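Long-range contacts in initiator protein NS1 (Human bocavirus, PDB 4KW3), which probably binds the viral replication origin, unwinds it and nicks one DNA strand to start rolling-circle replication, the present chain being its N-terminal origin-recognition and nickase domain: residues L213-R217 / T229-F235; L205-N210 / D265-G271. All coordinates share one frame. Residues are numbered along the deposited sequence.

Contact 1: residues L213-R217 / T229-F235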
loop_
_atom_site.group_PDB
_atom_site.type_symbol
_atom_site.label_atom_id
_atom_site.label_comp_id
_atom_site.label_asym_id
_atom_site.label_seq_id
_atom_site.Cartn_x
_atom_site.Cartn_y
_atom_site.Cartn_z
ATOM N N LEU A 213 -9.117 -2.537 7.244
ATOM C CA LEU A 213 -9.956 -3.597 6.685
ATOM C C LEU A 213 -11.286 -3.166 6.065
ATOM O O LEU A 213 -11.588 -3.529 4.925
ATOM C CB LEU A 213 -10.191 -4.713 7.702
ATOM C CG LEU A 213 -9.037 -5.702 7.794
ATOM C CD1 LEU A 213 -9.499 -6.919 8.541
ATOM C CD2 LEU A 213 -8.546 -6.048 6.390
ATOM N N PRO A 214 -12.080 -2.366 6.789
ATOM C CA PRO A 214 -13.436 -2.183 6.243
ATOM C C PRO A 214 -13.518 -1.116 5.153
ATOM O O PRO A 214 -14.167 -0.091 5.297
ATOM C CB PRO A 214 -14.255 -1.813 7.479
ATOM C CG PRO A 214 -13.280 -1.145 8.395
ATOM C CD PRO A 214 -11.902 -1.691 8.089
ATOM N N LYS A 215 -12.839 -1.391 4.049
ATOM C CA LYS A 215 -12.891 -0.534 2.877
ATOM C C LYS A 215 -13.248 -1.391 1.665
ATOM O O LYS A 215 -13.003 -2.599 1.649
ATOM C CB LYS A 215 -11.545 0.163 2.660
ATOM C CG LYS A 215 -11.087 1.000 3.834
ATOM C CD LYS A 215 -9.799 1.722 3.520
ATOM C CE LYS A 215 -9.330 2.571 4.694
ATOM N NZ LYS A 215 -8.312 3.571 4.263
ATOM N N ASN A 216 -13.824 -0.774 0.642
ATOM C CA ASN A 216 -14.083 -1.513 -0.587
ATOM C C ASN A 216 -12.882 -1.354 -1.502
ATOM O O ASN A 216 -12.092 -0.421 -1.344
ATOM C CB ASN A 216 -15.365 -1.031 -1.250
ATOM C CG ASN A 216 -16.576 -1.194 -0.344
ATOM O OD1 ASN A 216 -16.747 -2.238 0.300
ATOM N ND2 ASN A 216 -17.436 -0.176 -0.300
ATOM N N ARG A 217 -12.706 -2.297 -2.420
ATOM C CA ARG A 217 -11.588 -2.228 -3.338
ATOM C C ARG A 217 -11.839 -1.347 -4.538
ATOM O O ARG A 217 -12.928 -1.378 -5.125
ATOM C CB ARG A 217 -11.181 -3.612 -3.838
ATOM C CG ARG A 217 -9.827 -3.570 -4.542
ATOM C CD ARG A 217 -9.307 -4.926 -4.893
ATOM N NE ARG A 217 -10.164 -5.595 -5.844
ATOM C CZ ARG A 217 -9.767 -6.625 -6.572
ATOM N NH1 ARG A 217 -8.526 -7.048 -6.426
ATOM N NH2 ARG A 217 -10.597 -7.215 -7.436
ATOM N N THR A 229 -15.025 -4.679 -6.377
ATOM C CA THR A 229 -15.368 -5.395 -5.138
ATOM C C THR A 229 -16.503 -6.345 -5.392
ATOM O O THR A 229 -17.542 -5.954 -5.946
ATOM C CB THR A 229 -15.800 -4.410 -3.997
ATOM O OG1 THR A 229 -14.806 -3.386 -3.843
ATOM C CG2 THR A 229 -16.034 -5.132 -2.673
ATOM N N SER A 230 -16.316 -7.597 -4.998
ATOM C CA SER A 230 -17.386 -8.587 -5.116
ATOM C C SER A 230 -18.401 -8.419 -3.987
ATOM O O SER A 230 -18.047 -8.069 -2.867
ATOM C CB SER A 230 -16.805 -9.996 -5.157
ATOM O OG SER A 230 -16.133 -10.295 -3.953
ATOM N N PRO A 231 -19.678 -8.677 -4.283
ATOM C CA PRO A 231 -20.787 -8.359 -3.370
ATOM C C PRO A 231 -20.647 -8.861 -1.933
ATOM O O PRO A 231 -20.895 -8.078 -1.032
ATOM C CB PRO A 231 -21.974 -8.991 -4.072
ATOM C CG PRO A 231 -21.621 -8.810 -5.510
ATOM C CD PRO A 231 -20.164 -9.061 -5.615
ATOM N N ASP A 232 -20.197 -10.089 -1.712
ATOM C CA ASP A 232 -19.942 -10.583 -0.349
ATOM C C ASP A 232 -18.874 -9.794 0.431
ATOM O O ASP A 232 -18.711 -9.955 1.643
ATOM C CB ASP A 232 -19.522 -12.044 -0.405
ATOM C CG ASP A 232 -20.626 -12.936 -0.909
ATOM O OD1 ASP A 232 -21.793 -12.485 -0.934
ATOM O OD2 ASP A 232 -20.321 -14.085 -1.284
ATOM N N ASN A 233 -18.135 -8.945 -0.262
ATOM C CA ASN A 233 -17.088 -8.193 0.397
ATOM C C ASN A 233 -17.350 -6.697 0.441
ATOM O O ASN A 233 -16.456 -5.896 0.712
ATOM C CB ASN A 233 -15.759 -8.504 -0.282
ATOM C CG ASN A 233 -15.367 -9.954 -0.112
ATOM O OD1 ASN A 233 -14.807 -10.328 0.921
ATOM N ND2 ASN A 233 -15.697 -10.793 -1.107
ATOM N N TRP A 234 -18.603 -6.326 0.225
ATOM C CA TRP A 234 -18.959 -4.921 0.203
ATOM C C TRP A 234 -19.256 -4.403 1.592
ATOM O O TRP A 234 -20.050 -4.981 2.329
ATOM C CB TRP A 234 -20.148 -4.690 -0.688
ATOM C CG TRP A 234 -20.478 -3.266 -0.851
ATOM C CD1 TRP A 234 -21.447 -2.557 -0.193
ATOM C CD2 TRP A 234 -19.851 -2.354 -1.761
ATOM N NE1 TRP A 234 -21.462 -1.257 -0.653
ATOM C CE2 TRP A 234 -20.486 -1.108 -1.608
ATOM C CE3 TRP A 234 -18.810 -2.474 -2.691
ATOM C CZ2 TRP A 234 -20.128 0.005 -2.354
ATOM C CZ3 TRP A 234 -18.447 -1.357 -3.437
ATOM C CH2 TRP A 234 -19.107 -0.142 -3.267
ATOM N N PHE A 235 -18.575 -3.328 1.955
ATOM C CA PHE A 235 -18.776 -2.699 3.243
ATOM C C PHE A 235 -19.725 -1.543 3.016
ATOM O O PHE A 235 -19.354 -0.540 2.386
ATOM C CB PHE A 235 -17.450 -2.216 3.806
ATOM C CG PHE A 235 -16.589 -3.312 4.386
ATOM C CD1 PHE A 235 -16.775 -3.752 5.691
ATOM C CD2 PHE A 235 -15.556 -3.871 3.636
ATOM C CE1 PHE A 235 -15.929 -4.728 6.241
ATOM C CE2 PHE A 235 -14.723 -4.865 4.165
ATOM C CZ PHE A 235 -14.919 -5.302 5.473
#
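Asn216 does most of the polar work here. With chi1 in the m well and chi2 at -44°, its amide lies along the backbone of Phe235: Phe235 N donates to Asn216 OD1 at 2.7 Å in an almost straight bond, and Asn216 ND2 gives a weak bond back to Phe235 O at 3.3 Å. An amide side chain can answer a backbone NH and C=O at once, so asparagine suits a place where strand 216-217, paired on its backbone with Tyr242, meets a loop through a side chain. Asn216 ND2 also lies over one face of the Trp234 ring, 3.4 Å from CZ2; Trp234 brings its indole back by a t chi1, although its CA-to-CB bond points away.

Pro214, at the centre of an inverse gamma turn (Lys215 N to Leu213 O, 2.6 Å), sets its CA over the face of the Phe235 ring, 3.4 Å from the centroid and 7° off the normal, a CH-pi contact; Phe235 also meets His261 of helix 257-268 edge-to-face. Leu213, Pro214 and Lys215 belong to the predicted RCR-3 motif of rolling-circle Rep nucleases, which carries the nucleophilic tyrosine, here probably Tyr211. Lys215 turns its CB away from the 229-235 loop, and its extended chain, t from chi2 to chi4, carries NZ to a salt bridge with Glu108, a predicted metal ligand.

Thr229, first beyond helix 225-228, uses its m rotamer to place OG1 2.8 Å from Arg217 N, a weak bond, while the hydroxyl is also bonded to Pro225 O. Within the loop, Asn233 ND2 donates to Ser230 OG at 2.9 Å, spanning the short 3-10 segment 231-232.

Contact 2: residues L205-N210 / D265-G271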
loop_
_atom_site.group_PDB
_atom_site.type_symbol
_atom_site.label_atom_id
_atom_site.label_comp_id
_atom_site.label_asym_id
_atom_site.label_seq_id
_atom_site.Cartn_x
_atom_site.Cartn_y
_atom_site.Cartn_z
ATOM N N LEU A 205 -3.219 -4.606 15.569
ATOM C CA LEU A 205 -4.327 -5.404 15.030
ATOM C C LEU A 205 -5.655 -4.646 15.018
ATOM O O LEU A 205 -6.410 -4.746 14.054
ATOM C CB LEU A 205 -4.503 -6.731 15.775
ATOM C CG LEU A 205 -3.312 -7.670 15.584
ATOM C CD1 LEU A 205 -3.647 -9.073 16.061
ATOM C CD2 LEU A 205 -2.824 -7.655 14.138
ATOM N N ARG A 206 -5.957 -3.903 16.078
ATOM C CA ARG A 206 -7.225 -3.185 16.090
ATOM C C ARG A 206 -7.233 -2.036 15.103
ATOM O O ARG A 206 -8.278 -1.699 14.539
ATOM C CB ARG A 206 -7.632 -2.748 17.498
ATOM C CG ARG A 206 -8.437 -3.814 18.220
ATOM C CD ARG A 206 -9.004 -3.394 19.581
ATOM N NE ARG A 206 -9.702 -4.535 20.161
ATOM C CZ ARG A 206 -9.095 -5.517 20.816
ATOM N NH1 ARG A 206 -7.783 -5.470 21.017
ATOM N NH2 ARG A 206 -9.804 -6.536 21.286
ATOM N N PHE A 207 -6.067 -1.437 14.884
ATOM C CA PHE A 207 -5.974 -0.375 13.897
ATOM C C PHE A 207 -6.181 -0.966 12.499
ATOM O O PHE A 207 -6.901 -0.392 11.667
ATOM C CB PHE A 207 -4.656 0.380 14.006
ATOM C CG PHE A 207 -4.484 1.397 12.942
ATOM C CD1 PHE A 207 -5.210 2.580 12.983
ATOM C CD2 PHE A 207 -3.648 1.145 11.854
ATOM C CE1 PHE A 207 -5.098 3.519 11.982
ATOM C CE2 PHE A 207 -3.513 2.077 10.846
ATOM C CZ PHE A 207 -4.239 3.269 10.902
ATOM N N PHE A 208 -5.560 -2.121 12.260
ATOM C CA PHE A 208 -5.773 -2.899 11.032
ATOM C C PHE A 208 -7.251 -3.240 10.839
ATOM O O PHE A 208 -7.837 -2.951 9.791
ATOM C CB PHE A 208 -4.951 -4.197 11.096
ATOM C CG PHE A 208 -5.091 -5.090 9.880
ATOM C CD1 PHE A 208 -4.964 -4.575 8.593
ATOM C CD2 PHE A 208 -5.325 -6.453 10.033
ATOM C CE1 PHE A 208 -5.077 -5.398 7.479
ATOM C CE2 PHE A 208 -5.455 -7.296 8.913
ATOM C CZ PHE A 208 -5.326 -6.763 7.633
ATOM N N LYS A 209 -7.844 -3.848 11.866
ATOM C CA LYS A 209 -9.209 -4.347 11.794
ATOM C C LYS A 209 -10.206 -3.218 11.607
ATOM O O LYS A 209 -11.123 -3.325 10.776
ATOM C CB LYS A 209 -9.577 -5.127 13.055
ATOM C CG LYS A 209 -10.985 -5.711 13.001
ATOM C CD LYS A 209 -11.549 -6.093 14.373
ATOM C CE LYS A 209 -11.892 -4.874 15.171
ATOM N NZ LYS A 209 -12.705 -5.191 16.382
ATOM N N ASN A 210 -10.010 -2.121 12.346
ATOM C CA ASN A 210 -11.010 -1.067 12.346
ATOM C C ASN A 210 -10.830 0.026 11.316
ATOM O O ASN A 210 -11.826 0.594 10.864
ATOM C CB ASN A 210 -11.161 -0.451 13.742
ATOM C CG ASN A 210 -11.802 -1.400 14.689
ATOM O OD1 ASN A 210 -12.704 -2.134 14.295
ATOM N ND2 ASN A 210 -11.323 -1.443 15.927
ATOM N N ASP A 265 -13.089 -9.575 14.097
ATOM C CA ASP A 265 -14.026 -8.810 14.905
ATOM C C ASP A 265 -14.797 -9.680 15.903
ATOM O O ASP A 265 -15.191 -9.217 16.967
ATOM C CB ASP A 265 -14.984 -8.031 14.006
ATOM C CG ASP A 265 -15.581 -6.829 14.695
ATOM O OD1 ASP A 265 -14.899 -6.241 15.570
ATOM O OD2 ASP A 265 -16.728 -6.462 14.350
ATOM N N ASN A 266 -14.981 -10.950 15.576
ATOM C CA ASN A 266 -15.760 -11.840 16.433
ATOM C C ASN A 266 -14.983 -12.772 17.372
ATOM O O ASN A 266 -15.373 -12.936 18.518
ATOM C CB ASN A 266 -16.780 -12.632 15.605
ATOM C CG ASN A 266 -17.697 -11.726 14.786
ATOM O OD1 ASN A 266 -17.734 -11.809 13.556
ATOM N ND2 ASN A 266 -18.443 -10.860 15.465
ATOM N N GLU A 267 -13.896 -13.370 16.890
ATOM C CA GLU A 267 -13.169 -14.388 17.643
ATOM C C GLU A 267 -11.863 -13.877 18.218
ATOM O O GLU A 267 -11.464 -14.251 19.321
ATOM C CB GLU A 267 -12.839 -15.560 16.734
ATOM C CG GLU A 267 -13.999 -15.947 15.862
ATOM C CD GLU A 267 -13.680 -17.132 14.990
ATOM O OE1 GLU A 267 -12.546 -17.667 15.118
ATOM O OE2 GLU A 267 -14.557 -17.502 14.171
ATOM N N VAL A 268 -11.174 -13.049 17.457
ATOM C CA VAL A 268 -9.818 -12.694 17.832
ATOM C C VAL A 268 -9.717 -11.420 18.672
ATOM O O VAL A 268 -9.242 -11.451 19.793
ATOM C CB VAL A 268 -8.949 -12.553 16.607
ATOM C CG1 VAL A 268 -7.494 -12.338 17.040
ATOM C CG2 VAL A 268 -9.108 -13.794 15.741
ATOM N N ILE A 269 -10.160 -10.303 18.113
ATOM C CA ILE A 269 -10.024 -9.021 18.777
ATOM C C ILE A 269 -11.265 -8.145 18.644
ATOM O O ILE A 269 -11.263 -7.179 17.890
ATOM C CB ILE A 269 -8.825 -8.234 18.225
ATOM C CG1 ILE A 269 -8.767 -8.358 16.706
ATOM C CG2 ILE A 269 -7.536 -8.747 18.822
ATOM C CD1 ILE A 269 -8.140 -7.169 16.020
ATOM N N PRO A 270 -12.329 -8.475 19.385
ATOM C CA PRO A 270 -13.567 -7.682 19.400
ATOM C C PRO A 270 -13.317 -6.257 19.839
ATOM O O PRO A 270 -12.361 -5.985 20.571
ATOM C CB PRO A 270 -14.415 -8.392 20.452
ATOM C CG PRO A 270 -13.900 -9.820 20.423
ATOM C CD PRO A 270 -12.428 -9.675 20.232
ATOM N N GLY A 271 -14.167 -5.348 19.385
ATOM C CA GLY A 271 -13.992 -3.942 19.685
ATOM C C GLY A 271 -12.968 -3.317 18.754
ATOM O O GLY A 271 -12.524 -2.206 19.009
#
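This is a contact of mixed character, an apolar side chain among charged and polar ones, at the edge of the nickase domain, where helix 204-212 receives the last turn of helix 257-268 and the residues after it, up to the end of this construct. Lys209 is central: its CA-to-CB bond points toward 265-271, and a p chi3 bends the chain so that NZ makes a salt bridge with Asp265 OD1 at 2.6 Å and a hydrogen bond to Ile269 O at 2.9 Å. Lysine suits this spot, being long enough to meet both. One turn earlier, Arg206 donates to Pro270 O from both NE (3.1 Å) and NH2 (2.7 Å); proline still offers its carbonyl. Ile269, the first residue to leave helical geometry, supplies the apolar part, its CD1 3.7 Å from Leu205 CB and its CB over a face of the Arg206 guanidinium. Gly271, where the construct stops, has a positive phi, easy for glycine, and its O accepts a weak bond from Asn210 ND2 at 3.4 Å. Arg206 NH1 makes a salt bridge with Asp203, while Phe208, on the same helix, packs against Tyr260 and Leu264 of helix 257-268 and against Thr245 and Ile247 of strand 241-247.

The centres of contacts 1 and 2 lie about 17 Å apart, yet the two are continuous through the chain. Helix 204-212 of contact 2 runs through the probable nucleophile Tyr211 into 213-217 of contact 1, and the two touch directly: Leu213 N probably bonds to Phe208 O at 2.9 Å, and Pro214 CD packs 3.2 Å from Lys209 O. The order is 205-210, 213-217, 229-235, 265-271, so contact 1 falls wholly between the partners of contact 2. Helix 257-268 serves both, ending in contact 2 and meeting Leu213 and Phe235. Strand 241-247 is shared too, pairing in parallel with strand 216-217 and packing against Phe208. Residues on both sides of Tyr211 are thus packed against other parts of the domain.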